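Local atomic coordinates of Low molecular weight heat shock protein (Xanthomonas axonopodis pv. citri, PDB entry 3GT6), a protein that probably acts as a small heat shock protein, an oligomeric molecular chaperone that holds unfolding proteins in a soluble state under stress. Residues 4-9 and 23-28; 33-38 and 84-89; 42-47 and 71-76. All coordinates share one frame; numbering follows the deposited sequence.

Contact 1: residues 4-9 and 23-28; sequences AQWVPR and ADLPGI
The pyrrolidine ring of P8 is the bump of this contact, wedged between the indole of W6 and one methyl branch of L25. Its CG stands 3.7 Å above the W6 ring plane, over the middle of the indole, a proline-on-aromatic packing made within segment 4-9. Across the contact P8 CB meets L25 CD2 at 3.4 Å, tighter than usual for two carbons, and the two side chains cross obliquely. W6 places its CG between the backbone N and the carbonyl carbon (chi1 76°), and the CH2 corner of its indole meets segment 23-28. There P26 CD comes up to the ring edge, 4.2 Å from W6 CH2, so the indole and P8 together fill the hollow beside L25 and P26. F69 turns its ring steeply against that of W6 and also touches P8 and L25. Beyond the apolar wedge, D24 N donates to R9 O over 2.8 Å in a nearly straight bond (171°). A water accepts from R9 N and donates to D24 O, extending the backbone link. D24 OD1 forms salt bridges with R48 and R64 of the second subunit, and R9 one with E63 of that subunit. L25 to I28 form a type II turn with G27 at positive phi, and the contact packs the loop before strand 10-14 against the end of strand 18-24 and this turn, beside the dimer interface of the alpha-crystallin beta-sandwich.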
loop_
_atom_site.group_PDB
_atom_site.type_symbol
_atom_site.label_atom_id
_atom_site.label_comp_id
_atom_site.label_asym_id
_atom_site.label_seq_id
_atom_site.Cartn_x
_atom_site.Cartn_y
_atom_site.Cartn_z
ATOM N N ALA A 4 8.392 13.190 6.709
ATOM C CA ALA A 4 9.135 12.025 6.133
ATOM C C ALA A 4 9.570 11.012 7.200
ATOM O O ALA A 4 10.738 10.682 7.333
ATOM C CB ALA A 4 10.335 12.443 5.192
ATOM N N GLN A 5 8.590 10.530 7.955
ATOM C CA GLN A 5 8.741 9.376 8.884
ATOM C C GLN A 5 8.834 8.002 8.159
ATOM O O GLN A 5 9.270 6.993 8.773
ATOM C CB GLN A 5 7.568 9.341 9.902
ATOM C CG GLN A 5 7.443 10.616 10.729
ATOM C CD GLN A 5 6.156 10.680 11.521
ATOM O OE1 GLN A 5 5.105 11.126 11.016
ATOM N NE2 GLN A 5 6.232 10.250 12.802
ATOM N N TRP A 6 8.338 7.975 6.916
ATOM C CA TRP A 6 8.375 6.831 6.000
ATOM C C TRP A 6 8.407 7.312 4.558
ATOM O O TRP A 6 8.052 8.436 4.264
ATOM C CB TRP A 6 7.251 5.818 6.154
ATOM C CG TRP A 6 5.907 6.150 5.637
ATOM C CD1 TRP A 6 5.109 7.151 6.085
ATOM C CD2 TRP A 6 5.104 5.398 4.715
ATOM N NE1 TRP A 6 3.865 7.107 5.472
ATOM C CE2 TRP A 6 3.827 6.035 4.637
ATOM C CE3 TRP A 6 5.317 4.255 3.964
ATOM C CZ2 TRP A 6 2.779 5.592 3.793
ATOM C CZ3 TRP A 6 4.286 3.850 3.109
ATOM C CH2 TRP A 6 3.028 4.500 3.051
ATOM N N VAL A 7 8.841 6.401 3.688
ATOM C CA VAL A 7 9.222 6.768 2.354
ATOM C C VAL A 7 8.429 5.799 1.451
ATOM O O VAL A 7 8.893 4.692 1.156
ATOM C CB VAL A 7 10.796 6.708 2.193
ATOM C CG1 VAL A 7 11.255 7.238 0.778
ATOM C CG2 VAL A 7 11.513 7.539 3.355
ATOM N N PRO A 8 7.202 6.188 1.079
ATOM C CA PRO A 8 6.366 5.384 0.215
ATOM C C PRO A 8 7.129 5.097 -1.087
ATOM O O PRO A 8 7.884 5.969 -1.598
ATOM C CB PRO A 8 5.189 6.319 -0.082
ATOM C CG PRO A 8 5.136 7.263 1.129
ATOM C CD PRO A 8 6.538 7.391 1.595
ATOM N N ARG A 9 6.955 3.898 -1.605
ATOM C CA ARG A 9 7.510 3.496 -2.906
ATOM C C ARG A 9 6.769 4.159 -4.060
ATOM O O ARG A 9 5.516 4.120 -4.142
ATOM C CB ARG A 9 7.349 1.967 -3.103
ATOM C CG ARG A 9 7.870 1.157 -1.947
ATOM C CD ARG A 9 9.282 0.985 -2.098
ATOM N NE ARG A 9 9.839 -0.050 -1.194
ATOM C CZ ARG A 9 11.126 -0.039 -0.879
ATOM N NH1 ARG A 9 11.915 0.903 -1.408
ATOM N NH2 ARG A 9 11.638 -0.939 -0.093
ATOM N N ALA A 23 2.356 5.711 -6.753
ATOM C CA ALA A 23 2.861 5.793 -5.403
ATOM C C ALA A 23 2.058 4.797 -4.587
ATOM O O ALA A 23 0.810 4.811 -4.607
ATOM C CB ALA A 23 2.648 7.188 -4.868
ATOM N N ASP A 24 2.743 3.912 -3.878
ATOM C CA ASP A 24 2.061 2.958 -3.004
ATOM C C ASP A 24 1.852 3.705 -1.727
ATOM O O ASP A 24 2.798 3.917 -0.927
ATOM C CB ASP A 24 2.980 1.760 -2.714
ATOM C CG ASP A 24 2.987 0.741 -3.856
ATOM O OD1 ASP A 24 2.209 0.857 -4.796
ATOM O OD2 ASP A 24 3.724 -0.220 -3.791
ATOM N N LEU A 25 0.594 4.050 -1.520
ATOM C CA LEU A 25 0.180 4.857 -0.370
ATOM C C LEU A 25 -0.982 4.099 0.246
ATOM O O LEU A 25 -2.087 4.623 0.332
ATOM C CB LEU A 25 -0.254 6.257 -0.843
ATOM C CG LEU A 25 0.959 7.060 -1.350
ATOM C CD1 LEU A 25 0.600 8.402 -1.941
ATOM C CD2 LEU A 25 1.901 7.250 -0.197
ATOM N N PRO A 26 -0.727 2.857 0.700
ATOM C CA PRO A 26 -1.861 2.132 1.231
ATOM C C PRO A 26 -2.428 2.807 2.513
ATOM O O PRO A 26 -1.690 3.371 3.304
ATOM C CB PRO A 26 -1.266 0.770 1.608
ATOM C CG PRO A 26 0.288 1.014 1.744
ATOM C CD PRO A 26 0.530 2.060 0.686
ATOM N N GLY A 27 -3.723 2.702 2.718
ATOM C CA GLY A 27 -4.346 3.100 3.990
ATOM C C GLY A 27 -4.522 4.596 4.136
ATOM O O GLY A 27 -4.563 5.065 5.257
ATOM N N ILE A 28 -4.563 5.355 3.032
ATOM C CA ILE A 28 -4.818 6.818 3.101
ATOM C C ILE A 28 -5.811 7.088 2.035
ATOM O O ILE A 28 -5.661 6.552 0.931
ATOM C CB ILE A 28 -3.576 7.699 2.731
ATOM C CG1 ILE A 28 -2.329 7.169 3.351
ATOM C CG2 ILE A 28 -3.719 9.112 3.233
ATOM C CD1 ILE A 28 -1.114 7.637 2.626
HETATM O O HOH W 1 4.899 2.428 -0.057
#

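Contact 2: residues 33-38 and 84-89; sequences IEVQMD and ITAAGR
Strands 34-38 and 85-89 face each other from the two sheets of the alpha-crystallin beta-sandwich, running in roughly opposite directions, with V35 nearest A86 at a CA to CA distance of 7.3 Å and no hydrogen bond between them. Each is an outermost strand of its sheet within the chain, so this is sheet-on-sheet packing along one margin of the sandwich, joined by side chains alone. V35 and A86 point at each other, as do M37 and I84, whereas Q36 and T85 turn away. V35 divides its two methyls between two partners: CG1 meets I84 CG2 at 4.0 Å, while CG2 meets A86 CB at an equal 4.0 Å. With CG1 anti to the backbone N (chi1 173°), the valine spreads its branches along segment 84-89. I84 likewise uses both of its branches, its side chain crossing those of V35 and M37. Further in, V35 also touches L93 and I84 touches I95, both on strand 92-98, while M37 reaches L42 of its own sheet and A79 and A81 of a loop. The contact is small and lies near the surface. At its far end I84 CD1 rests on the M37 side chain, 3.8 Å from M37 CB and 4.1 Å from M37 SD.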
loop_
_atom_site.group_PDB
_atom_site.type_symbol
_atom_site.label_atom_id
_atom_site.label_comp_id
_atom_site.label_asym_id
_atom_site.label_seq_id
_atom_site.Cartn_x
_atom_site.Cartn_y
_atom_site.Cartn_z
ATOM N N ILE A 33 -4.104 13.178 0.201
ATOM C CA ILE A 33 -2.715 13.085 -0.274
ATOM C C ILE A 33 -2.497 14.311 -1.111
ATOM O O ILE A 33 -3.222 14.544 -2.089
ATOM C CB ILE A 33 -2.427 11.869 -1.195
ATOM C CG1 ILE A 33 -2.622 10.586 -0.438
ATOM C CG2 ILE A 33 -0.944 11.935 -1.689
ATOM C CD1 ILE A 33 -2.779 9.403 -1.382
ATOM N N GLU A 34 -1.509 15.102 -0.740
ATOM C CA GLU A 34 -1.296 16.319 -1.497
ATOM C C GLU A 34 -0.239 16.076 -2.583
ATOM O O GLU A 34 0.868 15.623 -2.306
ATOM C CB GLU A 34 -0.866 17.437 -0.536
ATOM C CG GLU A 34 -0.589 18.748 -1.243
ATOM C CD GLU A 34 0.151 19.703 -0.298
ATOM O OE1 GLU A 34 -0.554 20.344 0.470
ATOM O OE2 GLU A 34 1.410 19.763 -0.297
ATOM N N VAL A 35 -0.581 16.436 -3.799
ATOM C CA VAL A 35 0.304 16.255 -4.905
ATOM C C VAL A 35 0.463 17.597 -5.568
ATOM O O VAL A 35 -0.514 18.154 -6.083
ATOM C CB VAL A 35 -0.310 15.285 -5.947
ATOM C CG1 VAL A 35 0.558 15.239 -7.180
ATOM C CG2 VAL A 35 -0.480 13.917 -5.345
ATOM N N GLN A 36 1.674 18.119 -5.591
ATOM C CA GLN A 36 1.865 19.377 -6.291
ATOM C C GLN A 36 3.210 19.426 -6.883
ATOM O O GLN A 36 4.055 18.592 -6.564
ATOM C CB GLN A 36 1.681 20.578 -5.404
ATOM C CG GLN A 36 2.416 20.551 -4.165
ATOM C CD GLN A 36 1.869 21.653 -3.270
ATOM O OE1 GLN A 36 0.673 21.660 -2.918
ATOM N NE2 GLN A 36 2.715 22.627 -2.961
ATOM N N MET A 37 3.345 20.309 -7.851
ATOM C CA MET A 37 4.634 20.624 -8.428
ATOM C C MET A 37 4.961 22.055 -8.147
ATOM O O MET A 37 4.124 22.954 -8.290
ATOM C CB MET A 37 4.611 20.454 -9.944
ATOM C CG MET A 37 5.165 19.187 -10.367
ATOM S SD MET A 37 5.156 18.936 -12.116
ATOM C CE MET A 37 6.748 19.568 -12.502
ATOM N N ASP A 38 6.205 22.293 -7.813
ATOM C CA ASP A 38 6.623 23.616 -7.536
ATOM C C ASP A 38 8.033 23.687 -8.079
ATOM O O ASP A 38 8.905 22.926 -7.669
ATOM C CB ASP A 38 6.581 23.878 -6.026
ATOM C CG ASP A 38 6.982 25.346 -5.677
ATOM O OD1 ASP A 38 6.630 26.288 -6.452
ATOM O OD2 ASP A 38 7.659 25.528 -4.647
ATOM N N ILE A 84 -1.476 18.293 -13.927
ATOM C CA ILE A 84 -1.364 17.127 -13.083
ATOM C C ILE A 84 -2.758 16.606 -12.776
ATOM O O ILE A 84 -3.644 17.407 -12.436
ATOM C CB ILE A 84 -0.714 17.497 -11.744
ATOM C CG1 ILE A 84 0.686 18.097 -11.960
ATOM C CG2 ILE A 84 -0.686 16.277 -10.826
ATOM C CD1 ILE A 84 1.279 18.696 -10.728
ATOM N N THR A 85 -3.009 15.311 -12.953
ATOM C CA THR A 85 -4.138 14.694 -12.234
ATOM C C THR A 85 -3.611 13.671 -11.263
ATOM O O THR A 85 -2.514 13.195 -11.448
ATOM C CB THR A 85 -5.110 13.964 -13.141
ATOM O OG1 THR A 85 -4.356 13.106 -13.955
ATOM C CG2 THR A 85 -5.886 14.957 -14.041
ATOM N N ALA A 86 -4.407 13.290 -10.258
ATOM C CA ALA A 86 -3.929 12.308 -9.274
ATOM C C ALA A 86 -5.161 11.567 -8.829
ATOM O O ALA A 86 -6.138 12.203 -8.495
ATOM C CB ALA A 86 -3.308 13.035 -8.071
ATOM N N ALA A 87 -5.146 10.240 -8.931
ATOM C CA ALA A 87 -6.304 9.421 -8.624
ATOM C C ALA A 87 -5.765 8.106 -8.071
ATOM O O ALA A 87 -4.740 7.626 -8.513
ATOM C CB ALA A 87 -7.168 9.167 -9.920
ATOM N N GLY A 88 -6.435 7.576 -7.048
ATOM C CA GLY A 88 -5.893 6.504 -6.310
ATOM C C GLY A 88 -6.851 5.367 -6.437
ATOM O O GLY A 88 -8.054 5.534 -6.546
ATOM N N ARG A 89 -6.330 4.175 -6.360
ATOM C CA ARG A 89 -7.183 3.035 -6.357
ATOM C C ARG A 89 -6.451 1.940 -5.577
ATOM O O ARG A 89 -5.293 1.643 -5.883
ATOM C CB ARG A 89 -7.393 2.642 -7.830
ATOM C CG ARG A 89 -7.816 1.256 -8.061
ATOM C CD ARG A 89 -8.794 1.147 -9.244
ATOM N NE ARG A 89 -9.895 0.244 -8.860
ATOM C CZ ARG A 89 -9.908 -1.086 -9.060
ATOM N NH1 ARG A 89 -8.891 -1.708 -9.680
ATOM N NH2 ARG A 89 -10.954 -1.804 -8.641
#

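Contact 3: residues 42-47 and 71-76; sequences LSIRGE and RRFALP
L42 and F73 exchange a pair of backbone hydrogen bonds, and I44 and R71 exchange another, so four amides and four carbonyls are satisfied between strands 41-48 and 67-74. The strands run antiparallel at 176°. L42 N donates to F73 O over 2.7 Å, and F73 N returns to L42 O over 2.9 Å. At the second hydrogen-bonded pair, I44 N to R71 O and R71 N to I44 O are both 2.8 Å. Between them sits the non-hydrogen-bonded pair S43 and R72, where R71 O and L42 O each take a further CA-H contact. On the other face of the sheet I44 CD1 reaches the edge of the F73 ring, 4.1 Å from CE2, and L42 lies alongside L75, pointing the same way. R71, bent at chi2 and chi3 (-53° and -87°), brings one face of its guanidinium to the F73 ring, whose CZ lies 3.5 Å above the guanidinium plane, offset toward its rim. R71 NE then donates to P8 O, and NH1 forms a salt bridge with E63 of the second subunit. The chemistry thus implies a central strand bonded on both sides, L42 and I44 pairing with strand 67-74 while S43 and R45 pair with strand 34-38, and a buried arginine that gives a hydrogen bond to a neutral carbonyl and has its charge probably balanced by E63 of the second subunit.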
loop_
_atom_site.group_PDB
_atom_site.type_symbol
_atom_site.label_atom_id
_atom_site.label_comp_id
_atom_site.label_asym_id
_atom_site.label_seq_id
_atom_site.Cartn_x
_atom_site.Cartn_y
_atom_site.Cartn_z
ATOM N N LEU A 42 8.110 17.586 -8.160
ATOM C CA LEU A 42 6.815 16.966 -7.871
ATOM C C LEU A 42 6.835 16.506 -6.428
ATOM O O LEU A 42 7.722 15.719 -6.046
ATOM C CB LEU A 42 6.634 15.769 -8.811
ATOM C CG LEU A 42 5.261 15.085 -8.905
ATOM C CD1 LEU A 42 4.995 14.243 -7.700
ATOM C CD2 LEU A 42 4.154 16.096 -9.075
ATOM N N SER A 43 5.903 16.949 -5.604
ATOM C CA SER A 43 5.836 16.374 -4.281
ATOM C C SER A 43 4.571 15.616 -4.067
ATOM O O SER A 43 3.467 15.929 -4.605
ATOM C CB SER A 43 5.901 17.442 -3.135
ATOM O OG SER A 43 6.927 18.322 -3.431
ATOM N N ILE A 44 4.703 14.637 -3.210
ATOM C CA ILE A 44 3.562 13.828 -2.844
ATOM C C ILE A 44 3.623 13.771 -1.336
ATOM O O ILE A 44 4.590 13.293 -0.764
ATOM C CB ILE A 44 3.699 12.395 -3.302
ATOM C CG1 ILE A 44 4.079 12.360 -4.778
ATOM C CG2 ILE A 44 2.398 11.568 -2.863
ATOM C CD1 ILE A 44 4.266 10.882 -5.375
ATOM N N ARG A 45 2.655 14.353 -0.676
ATOM C CA ARG A 45 2.831 14.358 0.770
ATOM C C ARG A 45 1.531 14.152 1.447
ATOM O O ARG A 45 0.449 14.379 0.855
ATOM C CB ARG A 45 3.532 15.634 1.265
ATOM C CG ARG A 45 2.826 16.855 0.982
ATOM C CD ARG A 45 3.736 18.149 1.263
ATOM N NE ARG A 45 4.240 18.129 2.642
ATOM C CZ ARG A 45 4.833 19.172 3.251
ATOM N NH1 ARG A 45 4.986 20.334 2.610
ATOM N NH2 ARG A 45 5.266 19.062 4.502
ATOM N N GLY A 46 1.638 13.756 2.712
ATOM C CA GLY A 46 0.449 13.522 3.465
ATOM C C GLY A 46 0.858 12.776 4.690
ATOM O O GLY A 46 2.013 12.754 5.048
ATOM N N GLU A 47 -0.102 12.179 5.343
ATOM C CA GLU A 47 0.209 11.565 6.575
ATOM C C GLU A 47 -0.590 10.312 6.704
ATOM O O GLU A 47 -1.782 10.330 6.651
ATOM C CB GLU A 47 -0.081 12.511 7.727
ATOM C CG GLU A 47 0.467 11.938 9.000
ATOM C CD GLU A 47 0.055 12.706 10.210
ATOM O OE1 GLU A 47 -0.185 13.907 10.099
ATOM O OE2 GLU A 47 -0.032 12.085 11.271
ATOM N N ARG A 71 7.361 12.742 -0.543
ATOM C CA ARG A 71 8.191 12.229 -1.595
ATOM C C ARG A 71 8.379 13.377 -2.539
ATOM O O ARG A 71 7.431 14.100 -2.834
ATOM C CB ARG A 71 7.407 11.104 -2.302
ATOM C CG ARG A 71 7.094 9.994 -1.396
ATOM C CD ARG A 71 8.346 9.449 -0.667
ATOM N NE ARG A 71 8.944 8.457 -1.512
ATOM C CZ ARG A 71 10.076 8.595 -2.201
ATOM N NH1 ARG A 71 10.484 7.593 -2.973
ATOM N NH2 ARG A 71 10.777 9.699 -2.108
ATOM N N ARG A 72 9.590 13.579 -3.014
ATOM C CA ARG A 72 9.840 14.614 -3.982
ATOM C C ARG A 72 10.626 14.049 -5.178
ATOM O O ARG A 72 11.559 13.263 -5.006
ATOM C CB ARG A 72 10.734 15.696 -3.337
ATOM C CG ARG A 72 10.043 16.513 -2.213
ATOM C CD ARG A 72 11.075 17.276 -1.309
ATOM N NE ARG A 72 11.461 18.527 -1.888
ATOM C CZ ARG A 72 10.628 19.563 -2.054
ATOM N NH1 ARG A 72 9.337 19.492 -1.670
ATOM N NH2 ARG A 72 11.074 20.676 -2.637
ATOM N N PHE A 73 10.308 14.497 -6.381
ATOM C CA PHE A 73 11.049 14.038 -7.521
ATOM C C PHE A 73 11.281 15.273 -8.373
ATOM O O PHE A 73 10.397 16.108 -8.476
ATOM C CB PHE A 73 10.208 13.015 -8.246
ATOM C CG PHE A 73 9.843 11.865 -7.361
ATOM C CD1 PHE A 73 10.803 10.929 -7.003
ATOM C CD2 PHE A 73 8.580 11.786 -6.779
ATOM C CE1 PHE A 73 10.511 9.879 -6.116
ATOM C CE2 PHE A 73 8.298 10.752 -5.878
ATOM C CZ PHE A 73 9.283 9.787 -5.579
ATOM N N ALA A 74 12.476 15.380 -8.955
ATOM C CA ALA A 74 12.823 16.541 -9.687
ATOM C C ALA A 74 12.487 16.122 -11.101
ATOM O O ALA A 74 13.281 15.471 -11.786
ATOM C CB ALA A 74 14.331 16.828 -9.496
ATOM N N LEU A 75 11.278 16.422 -11.542
ATOM C CA LEU A 75 10.845 15.952 -12.819
ATOM C C LEU A 75 11.459 16.854 -13.918
ATOM O O LEU A 75 11.822 17.988 -13.648
ATOM C CB LEU A 75 9.335 16.013 -12.938
ATOM C CG LEU A 75 8.626 14.960 -12.058
ATOM C CD1 LEU A 75 7.177 14.975 -12.464
ATOM C CD2 LEU A 75 9.257 13.658 -12.408
ATOM N N PRO A 76 11.567 16.349 -15.138
ATOM C CA PRO A 76 12.117 17.213 -16.223
ATOM C C PRO A 76 11.213 18.412 -16.484
ATOM O O PRO A 76 10.017 18.373 -16.120
ATOM C CB PRO A 76 12.124 16.289 -17.463
ATOM C CG PRO A 76 12.126 14.872 -16.871
ATOM C CD PRO A 76 11.228 14.996 -15.607
#

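Overall arrangement
Contacts 1 and 3 are buried, whereas contact 2 lies near the surface, and their chemistry follows their place. Contact 3 joins neighbouring strands of one sheet through a ladder of backbone bonds; contact 2 joins the margins of the two sheets by apolar side chains only; contact 1 mixes a backbone bond, a water and tight apolar wedging. Contacts 2 and 3 share the three-stranded sheet, and contact 3 is nested in the loop that contact 2 closes; contacts 1 and 2 reach the four-stranded sheet, through strands 18-24 and 85-89. L25 links all three, packing on I33 and I44. Contacts 1 and 3 reach the second subunit through R9, D24 and R71, while in contact 2 R89 reaches its D29.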